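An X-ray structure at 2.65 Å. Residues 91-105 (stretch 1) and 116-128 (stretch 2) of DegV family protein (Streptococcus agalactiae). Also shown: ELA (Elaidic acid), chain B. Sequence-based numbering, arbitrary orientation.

Stretch 1 91-105: FIAAGISGFWQNIQF
Stretch 2 (116-128) AFPDTKITSAPQG

How do the two backbones run past each other? Stretch 1 starts as an extended loop, turns through Ala 94 to Ile 96, and enters a helix after Gly 98, its N-cap. Stretch 2 passes antiparallel: CA of Ala 93 lies 4.0 Å from CA of Lys 121, and CA of Ile 92 lies 5.1 Å from CA of Thr 123, while Gln 104 pairs with Phe 117 at 7.4 Å between CA atoms. Ala 93 N donates to Ile 122 O at 2.9 Å, and Thr 120 (chi1 p) donates from OG1 to Phe 91 O at 2.5 Å. Lys 121 turns at phi/psi 60/17.

What does Phe 117, with the largest covered area, pack against? Its CB points toward stretch 1, with chi1 m and chi2 -34°. Ile 103 (chi1 p, chi2 t) sets CD1 over the ring face, 3.9 Å from the ring centroid of Phe 117. Gln 104, whose NE2 donates to Trp 100 O at 2.6 Å, brings that NE2 within 3.9 Å of Phe 117 CB.

How does Phe 91 reach that ring? Its CB points away, but chi1 m and chi2 -75° bring the ring end back. Its edge addresses the Phe 117 face in an offset pair, planes at 62° and centroids 5.6 Å apart; Phe 91 CE2 comes 3.8 Å from Phe 117 CD1.

Why does Asp 119 cover so much surface? With chi1 t, it meets two residues of stretch 1, Ala 94 and Trp 100. OD1 accepts from Ala 94 N at 3.0 Å, nearly straight at 174°. CB lies over the indole of Trp 100 (chi1 t, chi2 87°), 3.9 Å from its five-membered ring centroid. At that ring's edge, Trp 100 NE1 donates to Phe 117 O at 2.6 Å, fixing the indole beside the chain. Within stretch 2, Lys 121 N also donates to Asp 119 OD1, at 3.1 Å.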

# COMPACT_ATOMS: atom_id res chain seq x y z
N PHE A 91 -2.56 -3.49 7.82
CA PHE A 91 -2.31 -2.07 7.65
C PHE A 91 -1.02 -1.81 6.88
O PHE A 91 -0.19 -2.71 6.68
CB PHE A 91 -2.24 -1.38 9.01
CG PHE A 91 -3.41 -1.68 9.89
CD1 PHE A 91 -4.65 -1.09 9.65
CD2 PHE A 91 -3.28 -2.56 10.97
CE1 PHE A 91 -5.74 -1.37 10.45
CE2 PHE A 91 -4.35 -2.84 11.79
CZ PHE A 91 -5.60 -2.25 11.53
N ILE A 92 -0.89 -0.55 6.45
CA ILE A 92 0.33 0.02 5.88
C ILE A 92 1.66 -0.53 6.50
O ILE A 92 1.75 -0.75 7.72
CB ILE A 92 0.24 1.57 5.97
CG1 ILE A 92 1.38 2.26 5.23
CG2 ILE A 92 0.18 2.05 7.42
CD1 ILE A 92 0.99 3.62 4.66
N ALA A 93 2.65 -0.78 5.64
CA ALA A 93 3.99 -1.25 6.03
C ALA A 93 4.61 -0.61 7.28
O ALA A 93 4.68 0.61 7.39
CB ALA A 93 4.95 -1.05 4.86
N ALA A 94 5.09 -1.44 8.20
CA ALA A 94 5.89 -0.99 9.36
C ALA A 94 7.07 -0.08 8.98
O ALA A 94 7.43 0.81 9.74
CB ALA A 94 6.42 -2.21 10.14
N GLY A 95 7.66 -0.32 7.81
CA GLY A 95 8.83 0.43 7.33
C GLY A 95 8.55 1.81 6.75
O GLY A 95 9.48 2.52 6.36
N ILE A 96 7.28 2.19 6.66
CA ILE A 96 6.92 3.50 6.12
C ILE A 96 5.96 4.27 7.03
O ILE A 96 5.36 5.26 6.61
CB ILE A 96 6.32 3.40 4.68
CG1 ILE A 96 4.98 2.68 4.69
CG2 ILE A 96 7.31 2.73 3.72
CD1 ILE A 96 4.28 2.71 3.38
N SER A 97 5.84 3.81 8.27
CA SER A 97 4.90 4.35 9.25
C SER A 97 5.03 3.51 10.50
O SER A 97 5.07 2.28 10.42
CB SER A 97 3.46 4.25 8.74
OG SER A 97 2.61 5.06 9.51
N GLY A 98 5.09 4.18 11.65
CA GLY A 98 5.21 3.48 12.93
C GLY A 98 3.88 3.05 13.49
O GLY A 98 3.77 2.71 14.67
N PHE A 99 2.85 3.04 12.65
CA PHE A 99 1.51 2.65 13.06
C PHE A 99 1.45 1.19 13.47
O PHE A 99 0.90 0.85 14.52
CB PHE A 99 0.51 2.93 11.95
CG PHE A 99 -0.90 2.66 12.35
CD1 PHE A 99 -1.65 1.71 11.68
CD2 PHE A 99 -1.48 3.35 13.40
CE1 PHE A 99 -2.97 1.45 12.06
CE2 PHE A 99 -2.80 3.10 13.78
CZ PHE A 99 -3.55 2.14 13.12
N TRP A 100 2.03 0.32 12.64
CA TRP A 100 2.13 -1.10 12.94
C TRP A 100 2.75 -1.37 14.32
O TRP A 100 2.18 -2.09 15.14
CB TRP A 100 2.91 -1.82 11.86
CG TRP A 100 2.96 -3.27 12.12
CD1 TRP A 100 2.03 -4.20 11.75
CD2 TRP A 100 3.97 -3.98 12.85
NE1 TRP A 100 2.41 -5.45 12.20
CE2 TRP A 100 3.60 -5.34 12.87
CE3 TRP A 100 5.17 -3.59 13.47
CZ2 TRP A 100 4.37 -6.32 13.50
CZ3 TRP A 100 5.95 -4.57 14.11
CH2 TRP A 100 5.54 -5.91 14.12
N GLN A 101 3.92 -0.78 14.59
CA GLN A 101 4.54 -0.94 15.89
C GLN A 101 3.71 -0.34 17.01
O GLN A 101 3.67 -0.88 18.13
CB GLN A 101 5.93 -0.34 15.90
CG GLN A 101 6.80 -0.97 16.97
CD GLN A 101 8.28 -0.96 16.63
OE1 GLN A 101 9.10 -0.50 17.43
NE2 GLN A 101 8.65 -1.47 15.44
N ASN A 102 3.04 0.77 16.70
CA ASN A 102 2.26 1.49 17.69
C ASN A 102 0.96 0.81 18.11
O ASN A 102 0.49 1.02 19.22
CB ASN A 102 2.00 2.94 17.25
CG ASN A 102 3.18 3.84 17.54
OD1 ASN A 102 3.73 3.81 18.63
ND2 ASN A 102 3.57 4.65 16.57
N ILE A 103 0.39 -0.01 17.23
CA ILE A 103 -0.87 -0.68 17.55
C ILE A 103 -0.71 -2.01 18.27
O ILE A 103 -1.71 -2.58 18.68
CB ILE A 103 -1.76 -0.94 16.30
CG1 ILE A 103 -1.00 -1.75 15.26
CG2 ILE A 103 -2.23 0.35 15.70
CD1 ILE A 103 -1.87 -2.28 14.20
N GLN A 104 0.52 -2.50 18.41
CA GLN A 104 0.78 -3.88 18.89
C GLN A 104 0.29 -4.15 20.31
O GLN A 104 -0.15 -5.28 20.62
CB GLN A 104 2.26 -4.24 18.80
CG GLN A 104 2.83 -4.38 17.40
CD GLN A 104 1.97 -5.22 16.48
OE1 GLN A 104 1.82 -6.43 16.66
NE2 GLN A 104 1.40 -4.58 15.46
N PHE A 105 0.38 -3.15 21.17
CA PHE A 105 -0.03 -3.32 22.56
C PHE A 105 -1.52 -3.61 22.64
O PHE A 105 -1.98 -4.27 23.57
CB PHE A 105 0.36 -2.11 23.42
CG PHE A 105 -0.56 -0.93 23.26
CD1 PHE A 105 -0.54 -0.15 22.10
CD2 PHE A 105 -1.45 -0.59 24.29
CE1 PHE A 105 -1.39 0.94 21.96
CE2 PHE A 105 -2.30 0.51 24.16
CZ PHE A 105 -2.27 1.28 22.99
N ALA A 116 -4.76 -10.77 15.00
CA ALA A 116 -3.44 -10.78 14.38
C ALA A 116 -3.24 -9.54 13.52
O ALA A 116 -4.07 -9.25 12.64
CB ALA A 116 -3.23 -12.05 13.58
N PHE A 117 -2.17 -8.81 13.81
CA PHE A 117 -1.76 -7.65 13.03
C PHE A 117 -0.41 -7.91 12.36
O PHE A 117 0.58 -7.27 12.71
CB PHE A 117 -1.63 -6.40 13.91
CG PHE A 117 -2.93 -5.89 14.50
CD1 PHE A 117 -4.14 -5.99 13.82
CD2 PHE A 117 -2.93 -5.27 15.76
CE1 PHE A 117 -5.32 -5.51 14.39
CE2 PHE A 117 -4.10 -4.78 16.33
CZ PHE A 117 -5.29 -4.90 15.65
N PRO A 118 -0.35 -8.84 11.38
CA PRO A 118 0.96 -9.10 10.73
C PRO A 118 1.43 -7.89 9.92
O PRO A 118 0.61 -7.12 9.38
CB PRO A 118 0.67 -10.28 9.81
CG PRO A 118 -0.82 -10.15 9.49
CD PRO A 118 -1.47 -9.54 10.71
N ASP A 119 2.75 -7.70 9.85
CA ASP A 119 3.29 -6.59 9.10
C ASP A 119 3.14 -6.90 7.62
O ASP A 119 3.71 -7.87 7.11
CB ASP A 119 4.75 -6.34 9.49
CG ASP A 119 5.40 -5.20 8.68
OD1 ASP A 119 4.68 -4.37 8.06
OD2 ASP A 119 6.65 -5.14 8.68
N THR A 120 2.38 -6.06 6.93
CA THR A 120 2.09 -6.32 5.53
C THR A 120 3.27 -5.98 4.66
O THR A 120 3.38 -6.52 3.57
CB THR A 120 0.86 -5.56 5.03
OG1 THR A 120 1.13 -4.15 5.05
CG2 THR A 120 -0.35 -5.88 5.90
N LYS A 121 4.13 -5.07 5.13
CA LYS A 121 5.33 -4.67 4.39
C LYS A 121 5.02 -4.06 3.02
O LYS A 121 5.89 -3.94 2.15
CB LYS A 121 6.30 -5.83 4.23
CG LYS A 121 6.81 -6.40 5.54
CD LYS A 121 7.83 -7.46 5.23
CE LYS A 121 8.30 -8.17 6.46
NZ LYS A 121 9.11 -9.34 6.02
N ILE A 122 3.77 -3.65 2.84
CA ILE A 122 3.34 -3.07 1.58
C ILE A 122 2.21 -2.06 1.79
O ILE A 122 1.94 -1.66 2.93
CB ILE A 122 3.03 -4.17 0.53
CG1 ILE A 122 3.16 -3.62 -0.89
CG2 ILE A 122 1.72 -4.94 0.84
CD1 ILE A 122 4.64 -3.33 -1.28
N THR A 123 1.60 -1.61 0.71
CA THR A 123 0.47 -0.71 0.79
C THR A 123 -0.22 -0.70 -0.56
O THR A 123 0.06 -1.55 -1.39
CB THR A 123 0.91 0.72 1.26
OG1 THR A 123 -0.25 1.50 1.57
CG2 THR A 123 1.76 1.44 0.22
N SER A 124 -1.14 0.23 -0.78
CA SER A 124 -1.85 0.31 -2.06
C SER A 124 -2.50 -1.05 -2.39
O SER A 124 -3.10 -1.67 -1.50
CB SER A 124 -0.90 0.79 -3.17
OG SER A 124 -1.56 0.87 -4.42
N ALA A 125 -2.32 -1.53 -3.62
CA ALA A 125 -3.12 -2.64 -4.16
C ALA A 125 -2.79 -4.03 -3.61
O ALA A 125 -3.71 -4.84 -3.40
CB ALA A 125 -3.07 -2.63 -5.68
N PRO A 126 -1.49 -4.35 -3.41
CA PRO A 126 -1.16 -5.60 -2.73
C PRO A 126 -1.81 -5.71 -1.35
O PRO A 126 -2.27 -6.80 -0.98
CB PRO A 126 0.36 -5.53 -2.62
CG PRO A 126 0.76 -4.87 -3.86
CD PRO A 126 -0.28 -3.77 -4.03
N GLN A 127 -1.84 -4.60 -0.61
CA GLN A 127 -2.48 -4.55 0.69
C GLN A 127 -3.96 -4.94 0.55
O GLN A 127 -4.45 -5.79 1.30
CB GLN A 127 -2.36 -3.15 1.29
CG GLN A 127 -2.27 -3.10 2.83
CD GLN A 127 -2.43 -1.69 3.37
OE1 GLN A 127 -1.96 -0.72 2.78
NE2 GLN A 127 -3.12 -1.57 4.49
N GLY A 128 -4.64 -4.35 -0.43
CA GLY A 128 -6.07 -4.53 -0.62
C GLY A 128 -6.35 -5.95 -1.04
O GLY A 128 -7.31 -6.57 -0.58
CA ELA B . 3.08 8.31 9.33
C ELA B . 3.67 9.48 10.13
O ELA B . 4.10 10.54 9.58
C3 ELA B . 1.81 8.67 8.56
C4 ELA B . 1.11 7.41 8.04
C5 ELA B . 0.90 7.43 6.52
C6 ELA B . 2.15 6.92 5.77
C7 ELA B . 2.24 7.22 4.28
C8 ELA B . 3.57 6.69 3.72
C9 ELA B . 3.41 6.15 2.31
C10 ELA B . 4.58 5.84 1.45
C11 ELA B . 4.43 5.85 -0.05
C12 ELA B . 5.00 4.60 -0.72
C13 ELA B . 3.94 3.70 -1.31
C14 ELA B . 4.43 2.93 -2.54
C15 ELA B . 3.28 2.12 -3.14
C16 ELA B . 3.72 1.07 -4.17
C17 ELA B . 3.39 -0.34 -3.70
C18 ELA B . 2.95 -1.25 -4.84
OXT ELA B . 3.75 9.38 11.37
O HOH W 1 1.73 -3.76 8.53
O HOH W 2 -1.13 -5.08 9.58
O HOH W 3 7.28 -3.23 6.79